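Local coordinates for protein thiosulfate reductase (Thermus thermophilus, PDB 2VPZ) that binds a molybdenum atom, two molybdopterin guanine dinucleotides and a [4Fe-4S] cluster, and probably acts as an oxidoreductase on sulfur compounds, at residues D665-K676 / N737-P747; W197-L205 / D221-A230. One frame throughout, in Å; residues are numbered along the deposited sequence.

Overall arrangement
Two ways of joining chain segments are seen in this molybdopterin enzyme. Contact 2 comes first along the chain: it packs helix 216-227 against strand 202-206 and the turn before it, within a beta-alpha-beta unit whose strands belong to a parallel four-stranded sheet. Contact 1 follows in the dinucleotide-binding region, where strands 666-671 and 738-744 are antiparallel neighbours in a mixed sheet. The centres of contact 1 and contact 2 lie about 40 Å apart and the nearest atoms of the two contacts about 21 Å, so they do not touch. Each has a side chain about 8 Å from a bound guanine dinucleotide cofactor (L205 and N737), so both units border the cofactors although they lie in different sheets.

Contact 1 (D665-K676 / N737-P747); sequences DYVMLVNQDGVK and NFVRLEKAERP
The Y666 ring carries P747 over one face, with CD of the proline 3.6 Å from the ring centroid and 16° off the ring normal, a clear CH-pi contact. The R746 guanidinium has CE1 of Y666 over one of its faces, the two planes turned 63° apart, while the Y666 hydroxyl itself is hydrogen-bonded to OE1 of E646. At the far end of the pair, V670 CB lies 3.6 Å above the plane of the R740 guanidinium, toward its rim. These groups decorate an antiparallel strand pair, 666-671 with 738-744, in the molybdopterin dinucleotide-binding domain, a member of the double-psi beta-barrel class. M668 and E742 form one hydrogen-bonded pair, with M668 N to E742 O at 2.9 Å; V670 and R740 form the next, R740 N reaching V670 O at 2.9 Å. The face bearing L669, L741 and V739 is apolar: L669 CB meets V739 CG2 at 3.6 Å, its CD2 meets L741 CD2, and V693 and I695 of strand 692-696 cover this side. On the face that carries M668 and V670, E742 is extended with CG anti to the backbone N (chi1 -177°), which carries its carboxylate out to K676; a long ion pair to R740 completes the network. The lysine NZ takes the syn lone pair of E742 OE1, modelled at a short 2.5 Å.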
# COMPACT_ATOMS: atom_id res chain seq x y z
N ASP A 665 -13.93 -23.43 19.26
CA ASP A 665 -14.62 -24.66 19.65
C ASP A 665 -13.95 -25.95 19.20
O ASP A 665 -13.12 -25.96 18.28
CB ASP A 665 -16.07 -24.68 19.15
CG ASP A 665 -16.97 -23.63 19.80
OD1 ASP A 665 -16.49 -22.95 20.73
OD2 ASP A 665 -18.14 -23.51 19.36
N TYR A 666 -14.32 -27.05 19.85
CA TYR A 666 -13.84 -28.39 19.53
C TYR A 666 -15.05 -29.19 19.11
O TYR A 666 -16.19 -28.83 19.40
CB TYR A 666 -13.09 -29.01 20.68
CG TYR A 666 -11.67 -28.52 20.69
CD1 TYR A 666 -11.37 -27.23 21.12
CD2 TYR A 666 -10.63 -29.31 20.17
CE1 TYR A 666 -10.08 -26.72 21.05
CE2 TYR A 666 -9.33 -28.82 20.08
CZ TYR A 666 -9.06 -27.52 20.53
OH TYR A 666 -7.78 -27.03 20.44
N VAL A 667 -14.77 -30.30 18.45
CA VAL A 667 -15.87 -31.12 17.92
C VAL A 667 -15.41 -32.57 17.73
O VAL A 667 -14.20 -32.83 17.63
CB VAL A 667 -16.22 -30.51 16.49
CG1 VAL A 667 -16.27 -31.62 15.45
CG2 VAL A 667 -17.54 -29.70 16.52
N MET A 668 -16.35 -33.52 17.76
CA MET A 668 -16.02 -34.93 17.43
C MET A 668 -16.52 -35.11 15.99
O MET A 668 -17.56 -34.53 15.61
CB MET A 668 -16.78 -35.98 18.27
CG MET A 668 -16.56 -36.00 19.77
SD MET A 668 -14.83 -36.45 20.24
CE MET A 668 -14.68 -38.14 19.59
N LEU A 669 -15.79 -35.88 15.19
CA LEU A 669 -16.24 -36.22 13.82
C LEU A 669 -16.82 -37.67 13.89
O LEU A 669 -16.16 -38.59 14.38
CB LEU A 669 -15.07 -36.16 12.79
CG LEU A 669 -14.42 -34.77 12.65
CD1 LEU A 669 -13.15 -34.87 11.81
CD2 LEU A 669 -15.41 -33.74 12.04
N VAL A 670 -18.06 -37.83 13.45
CA VAL A 670 -18.70 -39.15 13.46
C VAL A 670 -19.01 -39.54 11.99
O VAL A 670 -19.58 -38.73 11.24
CB VAL A 670 -20.03 -39.12 14.34
CG1 VAL A 670 -20.47 -40.57 14.68
CG2 VAL A 670 -19.78 -38.31 15.65
N ASN A 671 -18.59 -40.72 11.54
CA ASN A 671 -18.86 -41.10 10.15
C ASN A 671 -20.20 -41.83 9.96
O ASN A 671 -20.89 -42.12 10.95
CB ASN A 671 -17.67 -41.87 9.47
CG ASN A 671 -17.45 -43.29 10.03
OD1 ASN A 671 -16.52 -44.00 9.58
ND2 ASN A 671 -18.27 -43.70 10.98
N GLN A 672 -20.58 -42.09 8.72
CA GLN A 672 -21.84 -42.75 8.39
C GLN A 672 -22.00 -44.10 9.14
O GLN A 672 -23.12 -44.57 9.35
CB GLN A 672 -22.00 -42.90 6.85
CG GLN A 672 -21.09 -43.96 6.17
CD GLN A 672 -19.62 -43.55 6.01
OE1 GLN A 672 -18.70 -44.37 6.18
NE2 GLN A 672 -19.38 -42.28 5.66
N ASP A 673 -20.88 -44.70 9.57
CA ASP A 673 -20.90 -45.97 10.32
C ASP A 673 -20.74 -45.85 11.86
O ASP A 673 -20.42 -46.84 12.52
CB ASP A 673 -19.84 -46.96 9.77
CG ASP A 673 -20.06 -47.32 8.29
OD1 ASP A 673 -21.22 -47.60 7.91
OD2 ASP A 673 -19.08 -47.33 7.52
N GLY A 674 -20.94 -44.66 12.42
CA GLY A 674 -20.81 -44.44 13.84
C GLY A 674 -19.43 -44.25 14.49
O GLY A 674 -19.33 -43.94 15.69
N VAL A 675 -18.34 -44.43 13.76
CA VAL A 675 -17.01 -44.25 14.34
C VAL A 675 -16.76 -42.73 14.62
O VAL A 675 -17.02 -41.86 13.77
CB VAL A 675 -15.84 -44.84 13.42
CG1 VAL A 675 -14.48 -44.63 14.09
CG2 VAL A 675 -16.07 -46.35 13.17
N LYS A 676 -16.34 -42.44 15.86
CA LYS A 676 -16.02 -41.09 16.39
C LYS A 676 -14.51 -40.85 16.39
O LYS A 676 -13.75 -41.76 16.75
CB LYS A 676 -16.49 -40.94 17.85
CG LYS A 676 -17.88 -40.45 18.09
CD LYS A 676 -18.43 -41.04 19.38
CE LYS A 676 -19.87 -40.63 19.65
NZ LYS A 676 -19.98 -39.27 20.28
N ASN A 737 -16.22 -41.36 1.93
CA ASN A 737 -16.69 -41.32 3.32
C ASN A 737 -17.32 -39.97 3.66
O ASN A 737 -16.89 -38.93 3.17
CB ASN A 737 -15.55 -41.66 4.31
CG ASN A 737 -15.09 -43.12 4.21
OD1 ASN A 737 -15.68 -44.02 4.81
ND2 ASN A 737 -14.04 -43.35 3.42
N PHE A 738 -18.37 -40.01 4.48
CA PHE A 738 -19.12 -38.85 4.92
C PHE A 738 -19.00 -38.76 6.44
O PHE A 738 -18.96 -39.79 7.14
CB PHE A 738 -20.59 -38.98 4.45
CG PHE A 738 -20.75 -39.30 2.96
CD1 PHE A 738 -21.35 -40.49 2.55
CD2 PHE A 738 -20.28 -38.41 1.98
CE1 PHE A 738 -21.47 -40.81 1.16
CE2 PHE A 738 -20.40 -38.71 0.59
CZ PHE A 738 -21.00 -39.91 0.18
N VAL A 739 -18.95 -37.54 6.93
CA VAL A 739 -18.76 -37.27 8.34
C VAL A 739 -19.68 -36.13 8.83
O VAL A 739 -20.02 -35.24 8.04
CB VAL A 739 -17.25 -36.91 8.55
CG1 VAL A 739 -17.05 -35.40 8.41
CG2 VAL A 739 -16.74 -37.47 9.85
N ARG A 740 -20.12 -36.17 10.10
CA ARG A 740 -20.93 -35.09 10.68
C ARG A 740 -20.25 -34.61 11.99
O ARG A 740 -19.48 -35.35 12.60
CB ARG A 740 -22.36 -35.53 10.94
CG ARG A 740 -22.43 -36.49 12.05
CD ARG A 740 -23.74 -37.17 12.13
NE ARG A 740 -23.97 -37.36 13.53
CZ ARG A 740 -23.87 -38.51 14.15
NH1 ARG A 740 -23.56 -39.58 13.44
NH2 ARG A 740 -24.02 -38.59 15.47
N LEU A 741 -20.51 -33.36 12.39
CA LEU A 741 -19.87 -32.77 13.56
C LEU A 741 -20.77 -32.63 14.80
O LEU A 741 -21.89 -32.14 14.72
CB LEU A 741 -19.23 -31.40 13.21
CG LEU A 741 -18.91 -30.76 11.85
CD1 LEU A 741 -17.89 -29.66 12.19
CD2 LEU A 741 -18.34 -31.69 10.73
N GLU A 742 -20.24 -33.06 15.95
CA GLU A 742 -20.93 -33.08 17.24
C GLU A 742 -20.12 -32.25 18.25
O GLU A 742 -18.94 -32.53 18.46
CB GLU A 742 -21.02 -34.56 17.67
CG GLU A 742 -21.75 -34.92 18.96
CD GLU A 742 -21.74 -36.44 19.23
OE1 GLU A 742 -20.84 -36.92 19.97
OE2 GLU A 742 -22.62 -37.15 18.68
N LYS A 743 -20.72 -31.22 18.84
CA LYS A 743 -20.05 -30.34 19.82
C LYS A 743 -19.34 -31.15 20.94
O LYS A 743 -19.92 -32.07 21.53
CB LYS A 743 -21.05 -29.35 20.44
CG LYS A 743 -20.65 -27.84 20.39
CD LYS A 743 -19.24 -27.53 20.92
CE LYS A 743 -19.15 -26.13 21.60
NZ LYS A 743 -20.38 -25.24 21.44
N ALA A 744 -18.09 -30.81 21.24
CA ALA A 744 -17.30 -31.51 22.24
C ALA A 744 -16.56 -30.51 23.15
O ALA A 744 -16.55 -29.32 22.85
CB ALA A 744 -16.28 -32.44 21.53
N GLU A 745 -15.97 -30.99 24.25
CA GLU A 745 -15.21 -30.15 25.19
C GLU A 745 -13.78 -29.93 24.71
O GLU A 745 -13.21 -30.82 24.05
CB GLU A 745 -15.05 -30.81 26.58
CG GLU A 745 -16.29 -31.21 27.38
CD GLU A 745 -16.97 -30.03 28.10
OE1 GLU A 745 -16.45 -28.89 28.03
OE2 GLU A 745 -18.03 -30.25 28.74
N ARG A 746 -13.18 -28.79 25.05
CA ARG A 746 -11.77 -28.55 24.73
C ARG A 746 -10.98 -29.74 25.41
O ARG A 746 -11.36 -30.18 26.51
CB ARG A 746 -11.29 -27.18 25.30
CG ARG A 746 -10.04 -27.26 26.24
CD ARG A 746 -9.25 -25.92 26.46
NE ARG A 746 -8.73 -25.27 25.24
CZ ARG A 746 -7.74 -25.69 24.44
NH1 ARG A 746 -7.08 -26.82 24.69
NH2 ARG A 746 -7.39 -24.97 23.38
N PRO A 747 -9.93 -30.29 24.76
CA PRO A 747 -9.21 -31.40 25.40
C PRO A 747 -8.18 -30.97 26.48
O PRO A 747 -7.64 -29.87 26.43
CB PRO A 747 -8.55 -32.13 24.23
CG PRO A 747 -8.21 -30.99 23.29
CD PRO A 747 -9.45 -30.08 23.39
O HOH W 1 -15.61 -26.86 22.56

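Contact 2 (W197-L205 / D221-A230); sequences WENARYIVL and DFALALKNGA
W197 leans its indole on the first turn of the segment D221-A230. Its CB lies 3.6 Å from D221 CB, the same methylene is also near CG, oblique to the ring, and CD1 comes 3.5 Å from it while also nearing D221 OD2; at the far end of the ring system, CZ3 meets the edge of the F222 ring at CD1, 4.1 Å away. D221 turns its OD1 to a salt bridge with R75. Deeper in, F222 CE1 touches L205 CD1 and A225 CB touches I203 CD1, so the helix lies on the strand as the crossover of a beta-alpha-beta unit. Elsewhere on the helix, A223, L224 and K227 pack against the chain of another protein. The helix closes in a Schellman arrangement with G229, at positive phi, as C-prime, its A230 N to A225 O bond weak. Here R201, bent at chi2 and chi3 (-78° and 100°), swings its guanidinium back: N228 O lies at the guanidinium edge, near its plane, while NH2 donates to it from above the carbonyl plane, and G229 O lies 3.1 Å above one face. With the guanidinium gone, as with an alanine here, the N228 carbonyl is likely to be left without this donor. A positive group beside carbonyls at a helix C-terminus suggests favourable electrostatics with the helix dipole.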
# COMPACT_ATOMS: atom_id res chain seq x y z
N TRP A 197 8.66 -27.51 -16.00
CA TRP A 197 8.05 -26.32 -15.41
C TRP A 197 8.60 -24.97 -15.86
O TRP A 197 7.86 -23.99 -16.01
CB TRP A 197 8.14 -26.34 -13.88
CG TRP A 197 7.52 -27.50 -13.17
CD1 TRP A 197 8.12 -28.68 -12.79
CD2 TRP A 197 6.18 -27.56 -12.64
NE1 TRP A 197 7.23 -29.45 -12.07
CE2 TRP A 197 6.04 -28.79 -11.97
CE3 TRP A 197 5.08 -26.68 -12.68
CZ2 TRP A 197 4.84 -29.17 -11.33
CZ3 TRP A 197 3.88 -27.05 -12.06
CH2 TRP A 197 3.77 -28.29 -11.39
N GLU A 198 9.90 -24.92 -16.07
CA GLU A 198 10.59 -23.69 -16.44
C GLU A 198 10.21 -23.08 -17.79
O GLU A 198 10.38 -21.87 -17.99
CB GLU A 198 12.09 -23.91 -16.31
CG GLU A 198 12.58 -25.02 -17.21
CD GLU A 198 14.09 -25.01 -17.37
OE1 GLU A 198 14.57 -25.35 -18.46
OE2 GLU A 198 14.75 -24.64 -16.38
N ASN A 199 9.72 -23.89 -18.72
CA ASN A 199 9.26 -23.38 -20.01
C ASN A 199 7.73 -23.33 -20.12
O ASN A 199 7.19 -22.81 -21.10
CB ASN A 199 9.85 -24.18 -21.19
CG ASN A 199 11.36 -24.07 -21.30
OD1 ASN A 199 11.92 -22.97 -21.28
ND2 ASN A 199 12.04 -25.22 -21.41
N ALA A 200 7.02 -23.87 -19.12
CA ALA A 200 5.54 -23.86 -19.11
C ALA A 200 4.97 -22.41 -19.08
O ALA A 200 5.54 -21.52 -18.43
CB ALA A 200 5.00 -24.70 -17.94
N ARG A 201 3.85 -22.18 -19.76
CA ARG A 201 3.25 -20.83 -19.91
C ARG A 201 1.86 -20.62 -19.35
O ARG A 201 1.38 -19.49 -19.14
CB ARG A 201 3.21 -20.49 -21.38
CG ARG A 201 4.53 -20.04 -21.95
CD ARG A 201 4.78 -18.59 -21.55
NE ARG A 201 5.68 -18.43 -20.41
CZ ARG A 201 5.90 -17.29 -19.76
NH1 ARG A 201 5.28 -16.18 -20.14
NH2 ARG A 201 6.75 -17.25 -18.73
N TYR A 202 1.22 -21.77 -19.17
CA TYR A 202 -0.15 -21.91 -18.67
C TYR A 202 -0.17 -23.32 -18.04
O TYR A 202 0.16 -24.31 -18.70
CB TYR A 202 -1.10 -21.82 -19.88
CG TYR A 202 -2.57 -21.63 -19.52
CD1 TYR A 202 -3.11 -20.36 -19.32
CD2 TYR A 202 -3.43 -22.73 -19.42
CE1 TYR A 202 -4.45 -20.16 -19.03
CE2 TYR A 202 -4.79 -22.57 -19.13
CZ TYR A 202 -5.30 -21.28 -18.94
OH TYR A 202 -6.62 -21.09 -18.65
N ILE A 203 -0.55 -23.39 -16.77
CA ILE A 203 -0.58 -24.64 -16.01
C ILE A 203 -1.94 -24.96 -15.34
O ILE A 203 -2.49 -24.12 -14.63
CB ILE A 203 0.54 -24.60 -14.89
CG1 ILE A 203 1.91 -24.43 -15.53
CG2 ILE A 203 0.49 -25.87 -14.00
CD1 ILE A 203 3.04 -24.18 -14.52
N VAL A 204 -2.50 -26.15 -15.56
CA VAL A 204 -3.77 -26.50 -14.93
C VAL A 204 -3.61 -27.64 -13.89
O VAL A 204 -3.26 -28.77 -14.24
CB VAL A 204 -4.89 -26.88 -15.99
CG1 VAL A 204 -6.24 -27.15 -15.27
CG2 VAL A 204 -5.07 -25.73 -17.02
N LEU A 205 -3.87 -27.29 -12.63
CA LEU A 205 -3.78 -28.18 -11.47
C LEU A 205 -5.14 -28.72 -11.05
O LEU A 205 -6.05 -27.96 -10.70
CB LEU A 205 -3.13 -27.46 -10.25
CG LEU A 205 -1.74 -26.83 -10.49
CD1 LEU A 205 -1.24 -26.12 -9.22
CD2 LEU A 205 -0.74 -27.91 -10.95
N ASP A 221 10.41 -25.29 -8.56
CA ASP A 221 9.99 -25.13 -9.96
C ASP A 221 8.68 -24.34 -10.18
O ASP A 221 8.56 -23.46 -11.07
CB ASP A 221 9.87 -26.51 -10.68
CG ASP A 221 11.22 -27.26 -10.80
OD1 ASP A 221 12.28 -26.59 -10.73
OD2 ASP A 221 11.19 -28.50 -10.99
N PHE A 222 7.67 -24.67 -9.37
CA PHE A 222 6.36 -23.99 -9.38
C PHE A 222 6.58 -22.49 -9.10
O PHE A 222 6.02 -21.63 -9.80
CB PHE A 222 5.44 -24.63 -8.31
CG PHE A 222 4.03 -23.99 -8.22
CD1 PHE A 222 3.12 -24.08 -9.29
CD2 PHE A 222 3.61 -23.36 -7.05
CE1 PHE A 222 1.81 -23.55 -9.18
CE2 PHE A 222 2.32 -22.81 -6.92
CZ PHE A 222 1.41 -22.90 -7.99
N ALA A 223 7.38 -22.18 -8.08
CA ALA A 223 7.70 -20.80 -7.71
C ALA A 223 8.44 -20.06 -8.84
O ALA A 223 8.20 -18.87 -9.08
CB ALA A 223 8.54 -20.76 -6.40
N LEU A 224 9.32 -20.75 -9.56
CA LEU A 224 10.05 -20.16 -10.68
C LEU A 224 9.11 -19.89 -11.88
O LEU A 224 9.25 -18.87 -12.57
CB LEU A 224 11.25 -21.03 -11.10
CG LEU A 224 12.39 -20.94 -10.05
CD1 LEU A 224 13.47 -22.01 -10.33
CD2 LEU A 224 12.97 -19.51 -10.06
N ALA A 225 8.16 -20.79 -12.10
CA ALA A 225 7.16 -20.60 -13.16
C ALA A 225 6.34 -19.33 -12.84
O ALA A 225 6.21 -18.45 -13.68
CB ALA A 225 6.21 -21.84 -13.29
N LEU A 226 5.79 -19.22 -11.63
CA LEU A 226 5.01 -18.02 -11.26
C LEU A 226 5.79 -16.72 -11.56
O LEU A 226 5.27 -15.76 -12.16
CB LEU A 226 4.61 -18.04 -9.76
CG LEU A 226 3.43 -18.96 -9.40
CD1 LEU A 226 3.15 -18.94 -7.88
CD2 LEU A 226 2.17 -18.53 -10.20
N LYS A 227 7.05 -16.76 -11.14
CA LYS A 227 8.07 -15.71 -11.26
C LYS A 227 8.28 -15.19 -12.70
O LYS A 227 8.41 -13.98 -12.91
CB LYS A 227 9.39 -16.22 -10.70
CG LYS A 227 10.47 -15.16 -10.56
CD LYS A 227 10.54 -14.65 -9.12
CE LYS A 227 11.03 -13.19 -9.01
NZ LYS A 227 12.52 -13.09 -9.11
N ASN A 228 8.36 -16.10 -13.67
CA ASN A 228 8.51 -15.77 -15.09
C ASN A 228 7.20 -15.45 -15.83
O ASN A 228 7.18 -15.40 -17.06
CB ASN A 228 9.23 -16.88 -15.85
CG ASN A 228 10.49 -17.33 -15.19
OD1 ASN A 228 11.10 -16.54 -14.47
ND2 ASN A 228 10.88 -18.59 -15.41
N GLY A 229 6.11 -15.28 -15.11
CA GLY A 229 4.86 -14.99 -15.78
C GLY A 229 4.07 -16.20 -16.25
O GLY A 229 3.52 -16.22 -17.37
N ALA A 230 4.06 -17.22 -15.41
CA ALA A 230 3.32 -18.47 -15.63
C ALA A 230 1.98 -18.33 -14.91
O ALA A 230 1.91 -18.23 -13.67
CB ALA A 230 4.09 -19.71 -15.07